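Long-range contacts in eEF1A lysine and N-terminal methyltransferase (Homo sapiens, PDB 5WCJ), which methylates the translation elongation factor eEF1A at its N-terminal glycine and at a lysine, the crystallised C-terminal methyltransferase domain being responsible for the N-terminal modification: residues L39-L44 with H63-C68; G133-P137 with L162-C166; V182-V188 with L199-P205. All blocks are in the same frame, centred on the assembly; numbering follows the deposited sequence. Where two conformers were deposited one is given.

All three contacts belong to the mixed sheet of a Rossmann-like methyltransferase domain, in series along the chain. Contact 1 sets the starts of parallel strands 44-49 and 67-73 side by side. Contact 2 lays the loop after strand 118-123 against the end of strand 158-164; contact 3 is the antiparallel edge hairpin 185-190/197-202. Contacts 2 and 3, centres about 17 Å apart, touch where Leu162 N lies 2.9 Å from Leu199 O on the neighbouring strand. Contact 1 lies about 28 Å from contact 2, centre to centre. Together they tie the parallel strands and the hairpin edge into one cofactor-binding domain. Asn163's side chain, in contact 2, is about 6 Å from bound S-adenosyl-L-homocysteine.

Contact 1 (L39-L44 with H63-C68); sequences LLEIPL and HFPKSC
Lys66 stretches its methylenes past the backbone at Glu41 and sets NZ 2.8 Å from Glu41 O. With the chain extended beyond CG, CD and CE pass alongside this carbonyl before NZ reaches it, and the ammonium sits well above the carbonyl plane. A long lysine suits this exposed place: its methylenes run along the backbone of Glu41 while NZ meets a carbonyl oxygen.

Behind it, Leu40 and Phe64 make the apolar part. Leu40 CD2 lies over one face of the Phe64 ring, a CH-pi contact 4.2 Å from the centroid, the two side chains crossing at about a right angle. The same methyl is 3.2 Å from His63 O. Leu39 CG meets the edge of the ring at CE2, 3.9 Å away. With CG beside its own backbone N (chi1 -63°), Phe64 turns its flat ring among these branched leucines. A water joins Leu40 O to Lys66 N, and Cys68 N donates to Leu44 O (2.9 Å).

Leu44 and Ser67 thus begin parallel strands 44-49 and 67-73, which helix 55-63 connects in a beta-alpha-beta crossover, while Leu225 of helix 211-226 packs on Phe64 and Leu221 on Leu39.

Contact 2 (G133-P137 with L162-C166); sequences GMSCP and LNLVC
Cys136 O accepts from Val165 N at 2.8 Å, an almost straight bond (172° at the hydrogen) lying in the carbonyl plane; it is the direct hydrogen bond between the segments. Leu164 CA approaches the same oxygen with a weaker C-H contact of 3.4 Å. Indirectly, one water accepts from Ser135 N and donates to Val165 O.

Apolar contacts lie beside these bonds. Cys136 CB packs on Val165 CB, 3.9 Å away, a fit between a small side chain and a beta-branched one. The peptide before Pro137 is cis, and CD of the ring that follows packs on Leu164 CD1 (4.0 Å). Pro137 CG meets Leu162 CD1, and Met134, bent at its last torsion, brings CE to Leu164 CD1; since Met134 and Leu162 were each modelled twice, these two touches are less certain.

Polar and sulfur groups meet where Cys136 SG comes 3.6 Å from Asn163 ND2. That amide is held by Asp124 and Asn196, and lies about 6 Å from the bound S-adenosyl-L-homocysteine. The chemistry implies a loop fixed to the strand end by one direct backbone hydrogen bond and one water bridge in mostly apolar surroundings, with Asn163's amide orientation set from outside the loop.

Contact 3 (V182-V188 with L199-P205); sequences VFPLLYV and LFCQLHP
The Phe183 ring receives Leu203 CD2 and Cys201 CB obliquely, CD1 of the ring coming 3.6 Å from Leu203 CD2, while Gln202 O lies at its edge. Cys201 SG adds an oblique sulfur-aromatic contact, 5.5 Å from the ring centroid. The Tyr187 ring has Gln202 OE1 at its edge, ring and amide planes standing 46° apart, and the Phe200 ring takes Val188 N and Tyr187 C at its edge. Leu203 CB lies over the centre of one face of the His204 ring, 3.9 Å above its plane.

Tyr187 and Phe200 belong to an antiparallel beta hairpin, strands 185-190 and 197-202, the last two of the seven-stranded sheet of class I methyltransferases (order 3-2-1-4-5-7-6), and Phe183 sits just before its first strand. Leu185 and Tyr187 pair with Gln202 and Phe200 through four backbone hydrogen bonds; that from Phe200 N to Tyr187 O measures 2.9 Å.

Side chains alternate between faces. On one, Val188 CG2 and Leu199 CD2 run side by side, 3.9 Å apart. On the other, Leu185 CD2 lies along Gln202, whose NE2 is held by Gly158 O. Phe183 CG stands anti to its carbonyl carbon (chi1 -60°), and its ring also meets that of Phe160. Cutting Phe183 back to an alanine removes the ring, and would probably open a gap beside Leu203 CD2 and leave Phe160 without its aromatic neighbour.

Outside the strand pairs Pro184 CB packs on Pro205 CG at 3.8 Å, two prolines that cannot donate a backbone hydrogen bond. Nearby, Leu185 N reaches Gln202 O at 3.2 Å from 40° above the carbonyl plane.

Contact 1 (L39-L44 with H63-C68)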
loop_
_atom_site.group_PDB
_atom_site.type_symbol
_atom_site.label_atom_id
_atom_site.label_comp_id
_atom_site.label_asym_id
_atom_site.label_seq_id
_atom_site.Cartn_x
_atom_site.Cartn_y
_atom_site.Cartn_z
ATOM N N LEU A 39 2.705 -3.109 16.043
ATOM C CA LEU A 39 2.659 -3.269 14.581
ATOM C C LEU A 39 3.503 -4.422 14.029
ATOM O O LEU A 39 3.061 -5.135 13.137
ATOM C CB LEU A 39 3.079 -1.952 13.929
ATOM C CG LEU A 39 2.872 -1.692 12.448
ATOM C CD1 LEU A 39 1.392 -1.692 12.104
ATOM C CD2 LEU A 39 3.499 -0.348 12.104
ATOM N N LEU A 40 4.713 -4.599 14.546
ATOM C CA LEU A 40 5.543 -5.743 14.187
ATOM C C LEU A 40 5.030 -7.074 14.771
ATOM O O LEU A 40 5.272 -8.137 14.214
ATOM C CB LEU A 40 6.967 -5.550 14.710
ATOM C CG LEU A 40 7.894 -4.558 14.023
ATOM C CD1 LEU A 40 9.244 -4.610 14.720
ATOM C CD2 LEU A 40 8.035 -4.870 12.545
ATOM N N GLU A 41 4.361 -6.998 15.917
ATOM C CA GLU A 41 4.005 -8.176 16.713
ATOM C C GLU A 41 2.628 -8.755 16.422
ATOM O O GLU A 41 2.268 -9.779 17.024
ATOM C CB GLU A 41 4.046 -7.811 18.187
ATOM C CG GLU A 41 5.397 -7.303 18.649
ATOM C CD GLU A 41 5.395 -6.837 20.093
ATOM O OE1 GLU A 41 4.331 -6.897 20.754
ATOM O OE2 GLU A 41 6.482 -6.415 20.568
ATOM N N ILE A 42 1.861 -8.119 15.522
ATOM C CA ILE A 42 0.501 -8.560 15.200
ATOM C C ILE A 42 0.308 -8.679 13.679
ATOM O O ILE A 42 0.954 -7.948 12.917
ATOM C CB ILE A 42 -0.558 -7.624 15.828
ATOM C CG1 ILE A 42 -0.438 -6.181 15.304
ATOM C CG2 ILE A 42 -0.428 -7.628 17.355
ATOM C CD1 ILE A 42 -1.325 -5.839 14.133
ATOM N N PRO A 43 -0.555 -9.613 13.233
ATOM C CA PRO A 43 -0.768 -9.762 11.798
ATOM C C PRO A 43 -1.295 -8.483 11.133
ATOM O O PRO A 43 -2.052 -7.724 11.723
ATOM C CB PRO A 43 -1.827 -10.868 11.703
ATOM C CG PRO A 43 -1.656 -11.645 12.963
ATOM C CD PRO A 43 -1.377 -10.583 13.987
ATOM N N LEU A 44 -0.878 -8.285 9.898
ATOM C CA LEU A 44 -1.225 -7.099 9.127
ATOM C C LEU A 44 -1.550 -7.611 7.746
ATOM O O LEU A 44 -0.731 -8.298 7.171
ATOM C CB LEU A 44 0.002 -6.196 9.105
ATOM C CG LEU A 44 -0.042 -4.835 8.435
ATOM C CD1 LEU A 44 -1.004 -3.943 9.181
ATOM C CD2 LEU A 44 1.360 -4.231 8.418
ATOM N N HIS A 63 10.524 -7.026 6.647
ATOM C CA HIS A 63 10.609 -6.287 7.909
ATOM C C HIS A 63 9.425 -6.525 8.852
ATOM O O HIS A 63 9.538 -6.263 10.049
ATOM C CB HIS A 63 10.797 -4.792 7.644
ATOM C CG HIS A 63 12.183 -4.446 7.221
ATOM N ND1 HIS A 63 12.633 -4.619 5.926
ATOM C CD2 HIS A 63 13.245 -4.005 7.937
ATOM C CE1 HIS A 63 13.905 -4.264 5.858
ATOM N NE2 HIS A 63 14.296 -3.883 7.062
ATOM N N PHE A 64 8.300 -6.985 8.310
ATOM C CA PHE A 64 7.121 -7.283 9.103
ATOM C C PHE A 64 6.825 -8.784 8.988
ATOM O O PHE A 64 6.040 -9.213 8.133
ATOM C CB PHE A 64 5.926 -6.427 8.632
ATOM C CG PHE A 64 6.122 -4.942 8.816
ATOM C CD1 PHE A 64 6.913 -4.215 7.940
ATOM C CD2 PHE A 64 5.494 -4.264 9.854
ATOM C CE1 PHE A 64 7.094 -2.854 8.098
ATOM C CE2 PHE A 64 5.659 -2.894 10.012
ATOM C CZ PHE A 64 6.477 -2.188 9.145
ATOM N N PRO A 65 7.428 -9.607 9.868
ATOM C CA PRO A 65 7.296 -11.067 9.713
ATOM C C PRO A 65 5.868 -11.646 9.811
ATOM O O PRO A 65 5.623 -12.754 9.341
ATOM C CB PRO A 65 8.221 -11.626 10.822
ATOM C CG PRO A 65 8.350 -10.527 11.804
ATOM C CD PRO A 65 8.296 -9.249 11.016
ATOM N N LYS A 66 4.925 -10.896 10.360
ATOM C CA LYS A 66 3.530 -11.319 10.380
ATOM C C LYS A 66 2.645 -10.618 9.330
ATOM O O LYS A 66 1.432 -10.737 9.391
ATOM C CB LYS A 66 2.941 -11.090 11.771
ATOM C CG LYS A 66 3.637 -11.928 12.831
ATOM C CD LYS A 66 2.970 -11.681 14.178
ATOM C CE LYS A 66 3.686 -12.408 15.297
ATOM N NZ LYS A 66 2.841 -12.433 16.507
ATOM N N SER A 67 3.244 -9.908 8.376
ATOM C CA SER A 67 2.457 -9.322 7.283
ATOM C C SER A 67 2.028 -10.413 6.302
ATOM O O SER A 67 2.747 -11.395 6.076
ATOM C CB SER A 67 3.242 -8.217 6.561
ATOM O OG SER A 67 4.415 -8.722 5.941
ATOM N N CYS A 68 0.851 -10.210 5.729
ATOM C CA CYS A 68 0.300 -11.064 4.692
ATOM C C CYS A 68 -0.059 -10.142 3.543
ATOM O O CYS A 68 -0.900 -9.300 3.703
ATOM C CB CYS A 68 -0.958 -11.772 5.174
ATOM S SG CYS A 68 -1.547 -12.977 3.964
HETATM O O HOH W 1 5.067 -8.280 11.513
#

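Contact 2 (G133-P137 with L162-C166)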
loop_
_atom_site.group_PDB
_atom_site.type_symbol
_atom_site.label_atom_id
_atom_site.label_comp_id
_atom_site.label_asym_id
_atom_site.label_seq_id
_atom_site.Cartn_x
_atom_site.Cartn_y
_atom_site.Cartn_z
ATOM N N GLY A 133 -5.055 11.916 -18.719
ATOM C CA GLY A 133 -4.787 13.158 -17.996
ATOM C C GLY A 133 -3.903 12.989 -16.762
ATOM O O GLY A 133 -3.506 13.979 -16.138
ATOM N N MET A 134 -3.668 11.728 -16.406
ATOM C CA MET A 134 -2.736 11.341 -15.359
ATOM C C MET A 134 -2.489 9.854 -15.544
ATOM O O MET A 134 -3.344 9.124 -16.050
ATOM C CB MET A 134 -3.296 11.644 -13.957
ATOM C CG MET A 134 -4.583 10.905 -13.648
ATOM S SD MET A 134 -5.463 11.518 -12.216
ATOM C CE MET A 134 -4.456 10.822 -10.913
ATOM N N SER A 135 -1.284 9.412 -15.206
ATOM C CA SER A 135 -0.938 7.994 -15.336
ATOM C C SER A 135 -0.551 7.318 -14.008
ATOM O O SER A 135 -0.442 6.091 -13.970
ATOM C CB SER A 135 0.204 7.823 -16.353
ATOM O OG SER A 135 1.311 8.594 -15.959
ATOM N N CYS A 136 -0.351 8.122 -12.952
ATOM C CA CYS A 136 0.075 7.634 -11.639
ATOM C C CYS A 136 -0.850 8.169 -10.541
ATOM O O CYS A 136 -0.624 9.256 -10.003
ATOM C CB CYS A 136 1.517 8.050 -11.406
ATOM S SG CYS A 136 2.212 7.368 -9.886
ATOM N N PRO A 137 -1.926 7.469 -10.207
ATOM C CA PRO A 137 -2.437 6.291 -10.912
ATOM C C PRO A 137 -3.270 6.708 -12.125
ATOM O O PRO A 137 -3.634 7.883 -12.245
ATOM C CB PRO A 137 -3.367 5.685 -9.878
ATOM C CG PRO A 137 -3.936 6.871 -9.177
ATOM C CD PRO A 137 -2.851 7.906 -9.143
ATOM N N LEU A 162 -1.748 6.213 -1.343
ATOM C CA LEU A 162 -1.711 6.419 -2.781
ATOM C C LEU A 162 -0.467 7.219 -3.186
ATOM O O LEU A 162 -0.227 8.269 -2.607
ATOM C CB LEU A 162 -2.955 7.237 -3.151
ATOM C CG LEU A 162 -3.144 7.724 -4.575
ATOM C CD1 LEU A 162 -3.406 6.525 -5.472
ATOM C CD2 LEU A 162 -4.280 8.720 -4.642
ATOM N N ASN A 163 0.257 6.737 -4.187
ATOM C CA ASN A 163 1.336 7.471 -4.826
ATOM C C ASN A 163 0.670 8.244 -5.961
ATOM O O ASN A 163 0.131 7.622 -6.878
ATOM C CB ASN A 163 2.381 6.502 -5.353
ATOM C CG ASN A 163 3.497 7.179 -6.143
ATOM O OD1 ASN A 163 3.768 8.353 -5.967
ATOM N ND2 ASN A 163 4.165 6.405 -7.017
ATOM N N LEU A 164 0.713 9.585 -5.905
ATOM C CA LEU A 164 0.053 10.472 -6.904
ATOM C C LEU A 164 1.056 11.369 -7.631
ATOM O O LEU A 164 1.867 12.054 -6.994
ATOM C CB LEU A 164 -0.971 11.350 -6.211
ATOM C CG LEU A 164 -1.761 12.404 -7.016
ATOM C CD1 LEU A 164 -2.761 11.689 -7.910
ATOM C CD2 LEU A 164 -2.487 13.328 -6.065
ATOM N N VAL A 165 1.008 11.339 -8.955
ATOM C CA VAL A 165 1.694 12.335 -9.788
ATOM C C VAL A 165 0.613 12.979 -10.626
ATOM O O VAL A 165 0.012 12.311 -11.456
ATOM C CB VAL A 165 2.744 11.727 -10.696
ATOM C CG1 VAL A 165 3.311 12.805 -11.641
ATOM C CG2 VAL A 165 3.867 11.079 -9.869
ATOM N N CYS A 166 0.343 14.257 -10.404
ATOM C CA CYS A 166 -0.632 14.951 -11.213
ATOM C C CYS A 166 -0.166 16.392 -11.414
ATOM O O CYS A 166 -0.295 17.210 -10.504
ATOM C CB CYS A 166 -1.985 14.866 -10.544
ATOM S SG CYS A 166 -3.361 15.392 -11.585
HETATM O O HOH W 2 0.464 10.933 -13.741
#

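Contact 3 (V182-V188 with L199-P205)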
loop_
_atom_site.group_PDB
_atom_site.type_symbol
_atom_site.label_atom_id
_atom_site.label_comp_id
_atom_site.label_asym_id
_atom_site.label_seq_id
_atom_site.Cartn_x
_atom_site.Cartn_y
_atom_site.Cartn_z
ATOM N N VAL A 182 -14.839 10.365 -0.015
ATOM C CA VAL A 182 -14.946 8.970 0.408
ATOM C C VAL A 182 -14.107 8.678 1.647
ATOM O O VAL A 182 -14.541 7.878 2.476
ATOM C CB VAL A 182 -14.554 8.031 -0.756
ATOM C CG1 VAL A 182 -14.663 6.555 -0.347
ATOM C CG2 VAL A 182 -15.418 8.318 -1.982
ATOM N N PHE A 183 -12.930 9.329 1.782
ATOM C CA PHE A 183 -12.025 9.168 2.918
ATOM C C PHE A 183 -11.809 10.524 3.584
ATOM O O PHE A 183 -10.885 11.273 3.221
ATOM C CB PHE A 183 -10.686 8.575 2.480
ATOM C CG PHE A 183 -10.804 7.219 1.851
ATOM C CD1 PHE A 183 -10.777 6.069 2.633
ATOM C CD2 PHE A 183 -10.951 7.091 0.491
ATOM C CE1 PHE A 183 -10.902 4.811 2.056
ATOM C CE2 PHE A 183 -11.071 5.845 -0.101
ATOM C CZ PHE A 183 -11.048 4.701 0.680
ATOM N N PRO A 184 -12.653 10.854 4.570
ATOM C CA PRO A 184 -12.618 12.249 5.047
ATOM C C PRO A 184 -11.376 12.662 5.849
ATOM O O PRO A 184 -11.109 13.855 5.986
ATOM C CB PRO A 184 -13.925 12.408 5.847
ATOM C CG PRO A 184 -14.545 11.062 5.949
ATOM C CD PRO A 184 -13.848 10.109 5.019
ATOM N N LEU A 185 -10.594 11.712 6.339
ATOM C CA LEU A 185 -9.333 12.046 6.969
ATOM C C LEU A 185 -8.234 11.829 5.926
ATOM O O LEU A 185 -8.014 10.688 5.513
ATOM C CB LEU A 185 -9.134 11.164 8.181
ATOM C CG LEU A 185 -7.870 11.384 9.001
ATOM C CD1 LEU A 185 -7.805 12.814 9.495
ATOM C CD2 LEU A 185 -7.790 10.406 10.158
ATOM N N LEU A 186 -7.604 12.922 5.491
ATOM C CA LEU A 186 -6.562 12.916 4.479
ATOM C C LEU A 186 -5.310 13.534 5.081
ATOM O O LEU A 186 -5.391 14.578 5.765
ATOM C CB LEU A 186 -6.993 13.776 3.303
ATOM C CG LEU A 186 -6.959 13.169 1.902
ATOM C CD1 LEU A 186 -7.750 11.865 1.830
ATOM C CD2 LEU A 186 -7.506 14.184 0.903
ATOM N N TYR A 187 -4.179 12.858 4.889
ATOM C CA TYR A 187 -2.861 13.428 5.115
ATOM C C TYR A 187 -2.082 13.370 3.815
ATOM O O TYR A 187 -2.324 12.490 2.969
ATOM C CB TYR A 187 -2.098 12.659 6.161
ATOM C CG TYR A 187 -2.782 12.524 7.498
ATOM C CD1 TYR A 187 -2.722 13.558 8.442
ATOM C CD2 TYR A 187 -3.447 11.345 7.854
ATOM C CE1 TYR A 187 -3.315 13.421 9.683
ATOM C CE2 TYR A 187 -4.054 11.202 9.097
ATOM C CZ TYR A 187 -3.962 12.246 10.016
ATOM O OH TYR A 187 -4.555 12.118 11.247
ATOM N N VAL A 188 -1.093 14.260 3.692
ATOM C CA VAL A 188 -0.338 14.431 2.454
ATOM C C VAL A 188 1.149 14.564 2.783
ATOM O O VAL A 188 1.516 15.313 3.707
ATOM C CB VAL A 188 -0.799 15.670 1.662
ATOM C CG1 VAL A 188 0.059 15.852 0.410
ATOM C CG2 VAL A 188 -2.281 15.580 1.310
ATOM N N LEU A 199 -0.582 10.270 -0.558
ATOM C CA LEU A 199 -1.780 10.544 0.159
ATOM C C LEU A 199 -2.072 9.382 1.093
ATOM O O LEU A 199 -2.007 8.226 0.703
ATOM C CB LEU A 199 -2.958 10.721 -0.781
ATOM C CG LEU A 199 -2.726 11.645 -1.984
ATOM C CD1 LEU A 199 -4.015 11.745 -2.787
ATOM C CD2 LEU A 199 -2.272 13.002 -1.565
ATOM N N PHE A 200 -2.434 9.711 2.311
ATOM C CA PHE A 200 -2.783 8.715 3.330
ATOM C C PHE A 200 -4.228 8.990 3.706
ATOM O O PHE A 200 -4.567 10.086 4.228
ATOM C CB PHE A 200 -1.911 8.871 4.566
ATOM C CG PHE A 200 -0.445 8.923 4.292
ATOM C CD1 PHE A 200 0.309 7.752 4.240
ATOM C CD2 PHE A 200 0.210 10.154 4.120
ATOM C CE1 PHE A 200 1.668 7.803 3.997
ATOM C CE2 PHE A 200 1.567 10.205 3.878
ATOM C CZ PHE A 200 2.303 9.028 3.839
ATOM N N CYS A 201 -5.105 8.044 3.421
ATOM C CA CYS A 201 -6.540 8.274 3.494
ATOM C C CYS A 201 -7.175 7.338 4.506
ATOM O O CYS A 201 -6.978 6.108 4.482
ATOM C CB CYS A 201 -7.210 8.053 2.124
ATOM S SG CYS A 201 -6.349 8.897 0.774
ATOM N N GLN A 202 -7.959 7.921 5.391
ATOM C CA GLN A 202 -8.659 7.137 6.411
ATOM C C GLN A 202 -10.127 7.555 6.517
ATOM O O GLN A 202 -10.559 8.581 5.939
ATOM C CB GLN A 202 -7.942 7.297 7.735
ATOM C CG GLN A 202 -6.569 6.666 7.734
ATOM C CD GLN A 202 -5.998 6.544 9.115
ATOM O OE1 GLN A 202 -5.600 7.537 9.699
ATOM N NE2 GLN A 202 -5.976 5.330 9.657
ATOM N N LEU A 203 -10.882 6.759 7.259
ATOM C CA LEU A 203 -12.334 6.870 7.270
ATOM C C LEU A 203 -12.937 7.708 8.400
ATOM O O LEU A 203 -14.042 8.212 8.234
ATOM C CB LEU A 203 -12.952 5.472 7.264
ATOM C CG LEU A 203 -12.692 4.664 5.995
ATOM C CD1 LEU A 203 -13.027 3.192 6.210
ATOM C CD2 LEU A 203 -13.473 5.221 4.826
ATOM N N HIS A 204 -12.235 7.875 9.515
ATOM C CA HIS A 204 -12.841 8.477 10.727
ATOM C C HIS A 204 -12.038 9.649 11.299
ATOM O O HIS A 204 -11.162 9.447 12.151
ATOM C CB HIS A 204 -13.044 7.388 11.782
ATOM C CG HIS A 204 -13.917 6.278 11.309
ATOM N ND1 HIS A 204 -13.474 4.979 11.201
ATOM C CD2 HIS A 204 -15.180 6.286 10.826
ATOM C CE1 HIS A 204 -14.442 4.226 10.710
ATOM N NE2 HIS A 204 -15.486 4.995 10.468
ATOM N N PRO A 205 -12.343 10.881 10.847
ATOM C CA PRO A 205 -11.636 12.075 11.341
ATOM C C PRO A 205 -11.737 12.307 12.864
ATOM O O PRO A 205 -10.810 12.864 13.452
ATOM C CB PRO A 205 -12.307 13.238 10.590
ATOM C CG PRO A 205 -13.102 12.632 9.510
ATOM C CD PRO A 205 -13.442 11.239 9.941
#